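Local coordinates for protein tripartite terminase subunit 3 (Human herpesvirus 5, PDB 3N4P) that probably serves as the nuclease-bearing large subunit of the motor that moves viral genomic DNA into empty capsids, this chain being its C-terminal nuclease domain, at residues Y182-D187 and V261-Y266; L63-D68 and H119-V124; N54-F59 and L127-D132; L134-E139 and C152-S157. All coordinates share one frame; numbering follows the deposited sequence.

Interaction 1. Residues Y182-D187 and V261-Y266; sequences YLMGRD and VIMATY
Met184 and Met263 meet through their thioether ends, the sulfur SD of Met184 lying 3.6 Å from the terminal methyl CE of Met263 while the two chains run at about a right angle to each other. Met184 does not start out aimed at the helix; the bend at chi2 (123°) brings the sulfur across to it. Met263, on helix 256-267, points at the loop from its first bond and is bent once, at chi2.

The second meeting is between Asp187 and Tyr266, again crossed nearly perpendicularly. CB of Asp187 rests 4.0 Å from CE2 of Tyr266, approaching the ring obliquely, and the carboxylate plane is turned 53° from the ring plane. OD1 of Asp187 and OH of Tyr266 are 3.8 Å apart, a contact and not a hydrogen bond.

What fixes the carboxylate lies within the loop: Tyr182 OH donates to OD2 of Asp187 at 2.6 Å, reaching that oxygen on its anti side and somewhat out of plane. Tyr66 of strand 62-67 packs against Tyr182, Met184 and Met263 alike, tying loop and helix to the central sheet. Region 185-205, needed for UL56 interaction and DNA packaging, begins here. With the side chain of Met184 about 4 Å from that of Glu139, the arrangement is that of a loop bordering the metal site, where Asp68 and Glu139 bind magnesium, of a terminase nuclease domain.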
# COMPACT_ATOMS: atom_id res chain seq x y z
N TYR B 182 7.65 19.87 24.99
CA TYR B 182 8.52 18.71 24.99
C TYR B 182 9.92 19.20 24.66
O TYR B 182 10.10 20.12 23.86
CB TYR B 182 8.07 17.66 23.96
CG TYR B 182 9.10 16.55 23.72
CD1 TYR B 182 9.95 16.60 22.62
CD2 TYR B 182 9.24 15.50 24.61
CE1 TYR B 182 10.93 15.61 22.41
CE2 TYR B 182 10.23 14.51 24.41
CZ TYR B 182 11.04 14.58 23.31
OH TYR B 182 11.96 13.64 23.13
N LEU B 183 10.89 18.58 25.31
CA LEU B 183 12.28 18.94 25.18
C LEU B 183 13.06 17.77 24.57
O LEU B 183 13.00 16.64 25.07
CB LEU B 183 12.83 19.27 26.56
CG LEU B 183 13.14 20.74 26.82
CD1 LEU B 183 13.11 21.07 28.34
CD2 LEU B 183 14.50 21.12 26.19
N MET B 184 13.77 18.03 23.48
CA MET B 184 14.62 17.03 22.89
C MET B 184 15.85 17.01 23.75
O MET B 184 16.25 18.04 24.30
CB MET B 184 14.99 17.41 21.47
CG MET B 184 15.49 16.23 20.70
SD MET B 184 14.41 16.13 19.27
CE MET B 184 15.41 16.97 18.02
N GLY B 185 16.41 15.83 23.91
CA GLY B 185 17.57 15.69 24.76
C GLY B 185 18.09 14.34 24.39
O GLY B 185 18.16 13.99 23.19
N ARG B 186 18.39 13.56 25.42
CA ARG B 186 18.95 12.20 25.23
C ARG B 186 18.04 11.35 24.38
O ARG B 186 18.48 10.43 23.73
CB ARG B 186 19.19 11.49 26.58
CG ARG B 186 20.60 11.53 27.07
CD ARG B 186 21.25 12.90 26.94
NE ARG B 186 22.70 12.79 26.75
CZ ARG B 186 23.62 13.08 27.66
NH1 ARG B 186 23.28 13.55 28.86
NH2 ARG B 186 24.91 12.94 27.36
N ASP B 187 16.75 11.68 24.40
CA ASP B 187 15.76 10.98 23.59
C ASP B 187 16.15 10.76 22.12
O ASP B 187 16.00 9.67 21.62
CB ASP B 187 14.44 11.75 23.63
CG ASP B 187 13.81 11.72 24.99
OD1 ASP B 187 14.15 10.74 25.73
OD2 ASP B 187 13.04 12.65 25.32
N VAL B 261 8.52 12.73 12.08
CA VAL B 261 7.96 11.40 12.02
C VAL B 261 8.68 10.50 13.06
O VAL B 261 8.07 9.76 13.79
CB VAL B 261 8.16 10.84 10.58
CG1 VAL B 261 7.89 9.30 10.48
CG2 VAL B 261 7.34 11.69 9.59
N ILE B 262 9.99 10.56 13.11
CA ILE B 262 10.73 9.76 14.08
C ILE B 262 10.17 9.98 15.52
O ILE B 262 9.97 9.04 16.26
CB ILE B 262 12.24 10.06 13.94
CG1 ILE B 262 12.74 9.52 12.60
CG2 ILE B 262 13.06 9.44 15.09
CD1 ILE B 262 14.14 9.84 12.27
N MET B 263 9.82 11.22 15.87
CA MET B 263 9.44 11.54 17.22
C MET B 263 7.97 11.22 17.48
O MET B 263 7.64 10.68 18.52
CB MET B 263 9.74 13.00 17.54
CG MET B 263 11.17 13.35 17.49
SD MET B 263 12.26 12.31 18.60
CE MET B 263 13.79 12.87 17.86
N ALA B 264 7.10 11.51 16.54
CA ALA B 264 5.72 11.08 16.75
C ALA B 264 5.69 9.56 16.97
O ALA B 264 5.00 9.09 17.87
CB ALA B 264 4.81 11.50 15.60
N THR B 265 6.43 8.81 16.17
CA THR B 265 6.41 7.34 16.30
C THR B 265 6.97 6.91 17.66
O THR B 265 6.36 6.09 18.34
CB THR B 265 7.13 6.64 15.10
OG1 THR B 265 8.51 7.03 15.03
CG2 THR B 265 6.47 7.05 13.80
N TYR B 266 8.09 7.49 18.07
CA TYR B 266 8.68 7.30 19.36
C TYR B 266 7.75 7.59 20.57
O TYR B 266 7.72 6.81 21.54
CB TYR B 266 9.90 8.19 19.44
CG TYR B 266 10.74 8.03 20.67
CD1 TYR B 266 11.46 6.83 20.88
CD2 TYR B 266 10.87 9.07 21.60
CE1 TYR B 266 12.26 6.65 21.98
CE2 TYR B 266 11.70 8.91 22.72
CZ TYR B 266 12.37 7.68 22.91
OH TYR B 266 13.19 7.47 23.99

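Interaction 2. Residues L63-D68 and H119-V124; sequences LYVYLD and HMIISV
Leu63 with Val124 and Val65 with Ile121 are the two aliphatic pairs that join strand 62-67 to helix 109-127. In the first, CD1 of Leu63 comes within 3.8 Å of CG1 of Val124, and CG of Leu63 stands 4.1 Å from that same CG1 of Val124, so a single branch of Val124 faces both the fork and one tip of the leucine. That branch is the one set anti to the backbone N (chi1 169°). Val65 meets Ile121 further along the strand, CG1 to CG1 at 4.0 Å, the two side chains lying nearly perpendicular. The first bond of Ile121 is not aimed at the strand, but the end of its side chain comes nearer to it. No hydrogen bond links the segments, and the four residues are buried.

A second layer sets these positions. Leu134, from the adjacent strand 133-138, touches Leu63, Val65 and Ile121, filling in beside both pairs. Backbone bonds from Leu63 and Val65 to strand 133-138 fix the strand in the sheet. Within the helix, Val124 N bonds to Met120 O at 3.0 Å, and Met120 itself packs on Val82 and Ala84 of strand 80-88.

Further out, the same strand runs on to Asp68, which binds magnesium together with Glu139 and is predicted to be catalytic. This is helix-on-sheet packing in an alpha/beta nuclease core, consistent with the RNase H-like fold of terminase nucleases, where the first central strand delivers a metal-binding aspartate.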
# COMPACT_ATOMS: atom_id res chain seq x y z
N LEU B 63 -4.47 9.55 17.91
CA LEU B 63 -3.56 10.24 16.97
C LEU B 63 -2.38 10.88 17.73
O LEU B 63 -2.59 11.76 18.54
CB LEU B 63 -4.33 11.39 16.28
CG LEU B 63 -4.24 11.68 14.82
CD1 LEU B 63 -4.49 13.18 14.36
CD2 LEU B 63 -3.02 10.98 14.09
N TYR B 64 -1.16 10.47 17.50
CA TYR B 64 0.02 11.12 18.09
C TYR B 64 0.54 12.15 17.09
O TYR B 64 0.78 11.81 15.91
CB TYR B 64 1.12 10.05 18.38
CG TYR B 64 0.65 9.11 19.46
CD1 TYR B 64 -0.15 8.01 19.15
CD2 TYR B 64 0.89 9.40 20.82
CE1 TYR B 64 -0.64 7.13 20.19
CE2 TYR B 64 0.41 8.53 21.90
CZ TYR B 64 -0.38 7.41 21.56
OH TYR B 64 -0.91 6.59 22.55
N VAL B 65 0.75 13.39 17.51
CA VAL B 65 1.42 14.32 16.61
C VAL B 65 2.65 15.03 17.23
O VAL B 65 2.68 15.31 18.40
CB VAL B 65 0.43 15.44 15.96
CG1 VAL B 65 -1.08 15.21 16.15
CG2 VAL B 65 0.89 16.79 16.25
N TYR B 66 3.59 15.46 16.41
CA TYR B 66 4.73 16.20 16.92
C TYR B 66 5.02 17.31 15.98
O TYR B 66 5.01 17.10 14.77
CB TYR B 66 5.94 15.27 16.82
CG TYR B 66 7.24 15.87 17.21
CD1 TYR B 66 7.65 15.85 18.55
CD2 TYR B 66 8.12 16.38 16.25
CE1 TYR B 66 8.92 16.36 18.94
CE2 TYR B 66 9.37 16.91 16.63
CZ TYR B 66 9.76 16.89 17.96
OH TYR B 66 10.98 17.38 18.33
N LEU B 67 5.42 18.46 16.52
CA LEU B 67 5.95 19.50 15.67
C LEU B 67 7.05 20.24 16.36
O LEU B 67 7.11 20.30 17.58
CB LEU B 67 4.85 20.50 15.23
CG LEU B 67 4.18 21.30 16.34
CD1 LEU B 67 3.67 22.74 15.88
CD2 LEU B 67 3.02 20.49 16.85
N ASP B 68 7.92 20.82 15.55
CA ASP B 68 9.05 21.61 16.04
C ASP B 68 8.98 22.99 15.46
O ASP B 68 9.57 23.24 14.41
CB ASP B 68 10.39 20.95 15.62
CG ASP B 68 11.61 21.80 16.01
OD1 ASP B 68 11.48 22.88 16.65
OD2 ASP B 68 12.74 21.38 15.68
N HIS B 119 -5.20 22.50 11.01
CA HIS B 119 -5.87 22.14 9.78
C HIS B 119 -5.53 20.70 9.36
O HIS B 119 -6.41 19.90 8.96
CB HIS B 119 -5.41 23.13 8.73
CG HIS B 119 -6.17 23.09 7.46
ND1 HIS B 119 -7.44 22.55 7.37
CD2 HIS B 119 -5.85 23.51 6.21
CE1 HIS B 119 -7.87 22.66 6.12
NE2 HIS B 119 -6.93 23.24 5.40
N MET B 120 -4.27 20.30 9.49
CA MET B 120 -3.97 18.90 9.14
C MET B 120 -4.71 17.92 10.07
O MET B 120 -5.26 16.92 9.60
CB MET B 120 -2.49 18.64 9.24
CG MET B 120 -2.14 17.07 9.23
SD MET B 120 -0.53 16.76 9.96
CE MET B 120 -0.82 16.80 11.72
N ILE B 121 -4.64 18.15 11.38
CA ILE B 121 -5.31 17.33 12.40
C ILE B 121 -6.84 17.16 12.21
O ILE B 121 -7.33 16.03 12.31
CB ILE B 121 -5.05 17.92 13.82
CG1 ILE B 121 -3.59 17.63 14.24
CG2 ILE B 121 -6.07 17.38 14.90
CD1 ILE B 121 -3.13 18.80 15.28
N ILE B 122 -7.54 18.25 11.94
CA ILE B 122 -8.96 18.24 11.64
C ILE B 122 -9.26 17.41 10.40
O ILE B 122 -10.20 16.60 10.42
CB ILE B 122 -9.49 19.69 11.54
CG1 ILE B 122 -9.33 20.41 12.90
CG2 ILE B 122 -11.00 19.82 11.02
CD1 ILE B 122 -9.20 22.01 12.61
N SER B 123 -8.47 17.53 9.32
CA SER B 123 -8.75 16.68 8.16
C SER B 123 -8.53 15.21 8.49
O SER B 123 -9.27 14.37 8.02
CB SER B 123 -7.87 17.04 6.97
OG SER B 123 -8.15 18.40 6.63
N VAL B 124 -7.47 14.91 9.25
CA VAL B 124 -7.18 13.56 9.61
C VAL B 124 -8.31 12.99 10.45
O VAL B 124 -8.71 11.84 10.20
CB VAL B 124 -5.90 13.44 10.39
CG1 VAL B 124 -5.76 11.96 11.02
CG2 VAL B 124 -4.70 13.71 9.51

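Interaction 3. Residues N54-F59 and L127-D132; sequences NAYDYF and LHPYLD
The Tyr130 ring meets two aromatic rings, Tyr56 and Phe59, on the same one of its faces, without forming a regular stack with either. The three make an aromatic cluster between two loops, each shaped by a type I beta turn: Tyr56 to Phe59 in one, His128 to Leu131 in the other. The Tyr130 ring leaves its backbone with CG lodged between N and the carbonyl carbon (chi1 51°), and from there it reaches both partners.

Against Tyr56 the planes are inclined by 36° and the centroids lie 4.6 Å apart. CD1 of Tyr130 sits above the centre of the Tyr56 ring, while the backbone carbon of Asn54 covers the opposite face. Phe59 is tilted by 43° to Tyr130, and its CB comes to 3.5 Å from CE2 of Tyr130. Pro129 adds a peripheral touch to the Tyr56 hydroxyl.

The cluster joins the loop leading into strand 62-67 to the one leading into strand 133-138, at an end of the fold away from the annotated active site. The Tyr130 hydroxyl is hydrogen-bonded to Tyr95 OH, and OH of Tyr130 also lies 3.4 Å from CD2 of Phe59.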
# COMPACT_ATOMS: atom_id res chain seq x y z
N ASN B 54 -14.59 -0.60 7.05
CA ASN B 54 -15.30 -0.10 8.24
C ASN B 54 -15.04 -0.97 9.45
O ASN B 54 -15.85 -1.00 10.38
CB ASN B 54 -16.81 -0.15 8.04
CG ASN B 54 -17.28 0.72 6.92
OD1 ASN B 54 -16.66 1.75 6.59
ND2 ASN B 54 -18.41 0.32 6.32
N ALA B 55 -13.95 -1.72 9.41
CA ALA B 55 -13.65 -2.63 10.51
C ALA B 55 -12.37 -2.11 11.15
O ALA B 55 -11.26 -2.30 10.59
CB ALA B 55 -13.47 -4.10 9.97
N TYR B 56 -12.55 -1.52 12.33
CA TYR B 56 -11.53 -0.72 13.01
C TYR B 56 -10.93 -1.38 14.24
O TYR B 56 -10.12 -0.77 14.93
CB TYR B 56 -12.13 0.62 13.42
CG TYR B 56 -12.67 1.42 12.25
CD1 TYR B 56 -13.88 2.11 12.35
CD2 TYR B 56 -11.99 1.45 11.01
CE1 TYR B 56 -14.39 2.80 11.27
CE2 TYR B 56 -12.49 2.14 9.93
CZ TYR B 56 -13.69 2.82 10.07
OH TYR B 56 -14.20 3.51 9.01
N ASP B 57 -11.34 -2.61 14.52
CA ASP B 57 -10.96 -3.26 15.77
C ASP B 57 -9.47 -3.13 16.03
O ASP B 57 -9.09 -2.84 17.15
CB ASP B 57 -11.39 -4.74 15.77
CG ASP B 57 -12.69 -4.96 14.97
OD1 ASP B 57 -12.62 -4.81 13.70
OD2 ASP B 57 -13.74 -5.26 15.62
N TYR B 58 -8.66 -3.27 14.98
CA TYR B 58 -7.20 -3.28 15.08
C TYR B 58 -6.47 -1.95 14.95
O TYR B 58 -5.24 -1.92 15.03
CB TYR B 58 -6.61 -4.34 14.11
CG TYR B 58 -7.05 -5.72 14.55
CD1 TYR B 58 -6.26 -6.45 15.43
CD2 TYR B 58 -8.30 -6.24 14.18
CE1 TYR B 58 -6.67 -7.71 15.90
CE2 TYR B 58 -8.74 -7.50 14.66
CZ TYR B 58 -7.90 -8.22 15.51
OH TYR B 58 -8.27 -9.45 15.99
N PHE B 59 -7.18 -0.84 14.76
CA PHE B 59 -6.50 0.47 14.73
C PHE B 59 -6.33 1.09 16.09
O PHE B 59 -7.22 1.03 16.94
CB PHE B 59 -7.23 1.47 13.82
CG PHE B 59 -7.13 1.12 12.37
CD1 PHE B 59 -7.98 0.16 11.80
CD2 PHE B 59 -6.19 1.73 11.57
CE1 PHE B 59 -7.88 -0.19 10.45
CE2 PHE B 59 -6.09 1.40 10.22
CZ PHE B 59 -6.93 0.39 9.67
N LEU B 127 -11.18 12.12 8.24
CA LEU B 127 -11.00 10.90 7.46
C LEU B 127 -11.00 9.56 8.24
O LEU B 127 -11.22 8.52 7.65
CB LEU B 127 -9.75 10.98 6.58
CG LEU B 127 -9.87 11.99 5.45
CD1 LEU B 127 -8.45 12.43 4.96
CD2 LEU B 127 -10.66 11.31 4.38
N HIS B 128 -10.79 9.61 9.56
CA HIS B 128 -10.64 8.39 10.35
C HIS B 128 -11.45 8.47 11.62
O HIS B 128 -10.93 8.82 12.68
CB HIS B 128 -9.17 8.22 10.69
CG HIS B 128 -8.26 8.28 9.51
ND1 HIS B 128 -7.75 9.47 9.02
CD2 HIS B 128 -7.76 7.30 8.72
CE1 HIS B 128 -6.97 9.21 7.98
NE2 HIS B 128 -6.97 7.90 7.77
N PRO B 129 -12.75 8.17 11.53
CA PRO B 129 -13.62 8.54 12.63
C PRO B 129 -13.34 7.72 13.88
O PRO B 129 -13.77 8.09 15.01
CB PRO B 129 -15.02 8.25 12.10
CG PRO B 129 -14.84 7.32 10.90
CD PRO B 129 -13.40 7.32 10.50
N TYR B 130 -12.63 6.61 13.69
CA TYR B 130 -12.36 5.73 14.81
C TYR B 130 -11.41 6.44 15.77
O TYR B 130 -11.26 5.99 16.88
CB TYR B 130 -11.78 4.37 14.34
CG TYR B 130 -10.61 4.48 13.40
CD1 TYR B 130 -10.81 4.59 12.02
CD2 TYR B 130 -9.31 4.50 13.88
CE1 TYR B 130 -9.75 4.69 11.16
CE2 TYR B 130 -8.24 4.67 12.99
CZ TYR B 130 -8.47 4.71 11.64
OH TYR B 130 -7.42 4.84 10.76
N LEU B 131 -10.75 7.53 15.32
CA LEU B 131 -9.78 8.18 16.16
C LEU B 131 -10.57 9.00 17.20
O LEU B 131 -11.37 9.84 16.81
CB LEU B 131 -8.94 9.11 15.32
CG LEU B 131 -7.98 8.48 14.33
CD1 LEU B 131 -7.16 9.57 13.62
CD2 LEU B 131 -7.05 7.42 14.93
N ASP B 132 -10.37 8.71 18.49
CA ASP B 132 -11.15 9.36 19.55
C ASP B 132 -10.38 10.20 20.57
O ASP B 132 -11.01 10.79 21.47
CB ASP B 132 -12.13 8.36 20.26
CG ASP B 132 -11.44 7.35 21.25
OD1 ASP B 132 -10.18 7.17 21.29
OD2 ASP B 132 -12.22 6.71 22.02

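Interaction 4. Residues L134-E139 and C152-S157; sequences LRIAVE and CLIRQS
Apolar contact carries the whole interface, and it centres on Ile154. CG2 of Ile154 lies 3.9 Å from CD1 of Ile136, the two chains passing at a slant. Ile136 has CG1 anti to its carbonyl carbon (chi1 -59°), and the extended chi2 (167°) carries CD1 out to the helix. A looser touch joins Val138 CG2 to Ile154 CD1 at 4.4 Å. Thus the two branches of Ile154 divide their work: CG2 faces Ile136, while the CD1 end faces Val138, two places further along the strand. All three residues are buried.

No hydrogen bond joins strand to helix; the backbone bonds run along the helix and from strand to strand. Gln156 N is bonded to Cys152 O at 3.1 Å along the helix, while Ile136 pairs with Leu167 of strand 165-172 and Arg135 with Leu63 and Val65 of strand 62-67, placing strand 133-138 between two parallel neighbours.

Charged groups gather at the strand's far end. OE2 of Glu139 comes close to OD2 of Asp68, two carboxylates that bound magnesium would be expected to keep together. Both bind the metal and are predicted to be active-site residues. The contact thus belongs to a beta-alpha-beta unit, strand 133-138, helix 144-161 and strand 165-172, whose first strand ends at the metal site of the nuclease.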
# COMPACT_ATOMS: atom_id res chain seq x y z
N LEU B 134 -6.46 12.83 20.86
CA LEU B 134 -5.23 13.44 20.33
C LEU B 134 -4.16 13.61 21.36
O LEU B 134 -4.44 14.11 22.43
CB LEU B 134 -5.49 14.86 19.92
CG LEU B 134 -5.84 15.12 18.50
CD1 LEU B 134 -6.37 16.62 18.48
CD2 LEU B 134 -4.58 14.83 17.62
N ARG B 135 -2.93 13.29 21.02
CA ARG B 135 -1.81 13.49 21.90
C ARG B 135 -0.75 14.20 21.15
O ARG B 135 -0.26 13.68 20.14
CB ARG B 135 -1.28 12.17 22.36
CG ARG B 135 -2.05 11.62 23.50
CD ARG B 135 -1.59 10.21 23.95
NE ARG B 135 -2.56 9.79 24.95
CZ ARG B 135 -2.30 9.51 26.23
NH1 ARG B 135 -1.04 9.47 26.71
NH2 ARG B 135 -3.32 9.22 27.04
N ILE B 136 -0.38 15.37 21.64
CA ILE B 136 0.42 16.30 20.88
C ILE B 136 1.66 16.69 21.65
O ILE B 136 1.56 17.09 22.77
CB ILE B 136 -0.43 17.59 20.57
CG1 ILE B 136 -1.69 17.19 19.80
CG2 ILE B 136 0.37 18.66 19.78
CD1 ILE B 136 -2.75 18.34 19.73
N ALA B 137 2.82 16.61 21.02
CA ALA B 137 4.04 17.17 21.58
C ALA B 137 4.55 18.35 20.78
O ALA B 137 4.74 18.23 19.57
CB ALA B 137 5.13 16.06 21.57
N VAL B 138 4.90 19.43 21.42
CA VAL B 138 5.38 20.61 20.69
C VAL B 138 6.76 20.83 21.25
O VAL B 138 6.89 21.13 22.43
CB VAL B 138 4.55 21.92 21.01
CG1 VAL B 138 5.09 23.11 20.22
CG2 VAL B 138 3.06 21.79 20.68
N GLU B 139 7.78 20.74 20.41
CA GLU B 139 9.14 20.99 20.85
C GLU B 139 9.34 22.43 21.19
O GLU B 139 9.00 23.30 20.41
CB GLU B 139 10.17 20.65 19.77
CG GLU B 139 11.53 20.17 20.38
CD GLU B 139 12.75 20.80 19.72
OE1 GLU B 139 13.65 21.27 20.46
OE2 GLU B 139 12.82 20.82 18.47
N CYS B 152 -1.29 26.14 22.88
CA CYS B 152 -2.57 26.71 23.25
C CYS B 152 -3.34 27.09 21.99
O CYS B 152 -4.53 26.88 21.93
CB CYS B 152 -2.34 27.86 24.24
SG CYS B 152 -3.75 28.87 24.47
N LEU B 153 -2.65 27.54 20.94
CA LEU B 153 -3.37 27.92 19.70
C LEU B 153 -3.89 26.72 18.97
O LEU B 153 -4.91 26.77 18.37
CB LEU B 153 -2.58 28.86 18.77
CG LEU B 153 -2.28 30.28 19.28
CD1 LEU B 153 -0.98 30.78 18.66
CD2 LEU B 153 -3.42 31.35 19.10
N ILE B 154 -3.19 25.61 19.06
CA ILE B 154 -3.56 24.38 18.39
C ILE B 154 -4.80 23.84 19.05
O ILE B 154 -5.77 23.48 18.37
CB ILE B 154 -2.46 23.32 18.52
CG1 ILE B 154 -1.23 23.69 17.66
CG2 ILE B 154 -3.04 21.90 18.06
CD1 ILE B 154 -0.07 22.75 17.76
N ARG B 155 -4.75 23.71 20.38
CA ARG B 155 -5.88 23.19 21.14
C ARG B 155 -7.15 24.02 20.79
O ARG B 155 -8.23 23.48 20.57
CB ARG B 155 -5.59 23.30 22.64
CG ARG B 155 -6.57 22.58 23.57
CD ARG B 155 -6.52 23.15 25.02
NE ARG B 155 -6.37 24.61 25.02
CZ ARG B 155 -7.35 25.50 24.88
NH1 ARG B 155 -8.62 25.11 24.71
NH2 ARG B 155 -7.06 26.80 24.88
N GLN B 156 -6.97 25.32 20.72
CA GLN B 156 -8.00 26.23 20.24
C GLN B 156 -8.66 25.95 18.87
O GLN B 156 -9.90 25.87 18.80
CB GLN B 156 -7.42 27.62 20.21
CG GLN B 156 -7.67 28.36 21.42
CD GLN B 156 -7.08 29.77 21.37
OE1 GLN B 156 -6.20 30.12 22.20
NE2 GLN B 156 -7.51 30.58 20.38
N SER B 157 -7.87 25.83 17.78
CA SER B 157 -8.46 25.51 16.45
C SER B 157 -9.12 24.15 16.49
O SER B 157 -10.25 23.99 16.05
CB SER B 157 -7.48 25.52 15.26
OG SER B 157 -6.70 26.69 15.24

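Overall arrangement
All four contacts belong to one nuclease domain built round a mixed sheet. Interactions 2 and 4 lie closest, with centres about 8 Å apart: their strands 62-67 and 133-138 are parallel neighbours, packed by helices 109-127 and 144-161, and bring Asp68 and Glu139 together on magnesium. Interaction 1, its centre about 15 and 16 Å from theirs, adds helix 256-267 and the loop 182-187 beside that metal site. Interactions 3 and 1 have centres about 25 Å apart; Leu131 connects interaction 3 to interaction 2 by touching Leu63 and Val124. Along the chain, the segments of interaction 2 fall between those of interaction 3, followed by interaction 4 and then interaction 1.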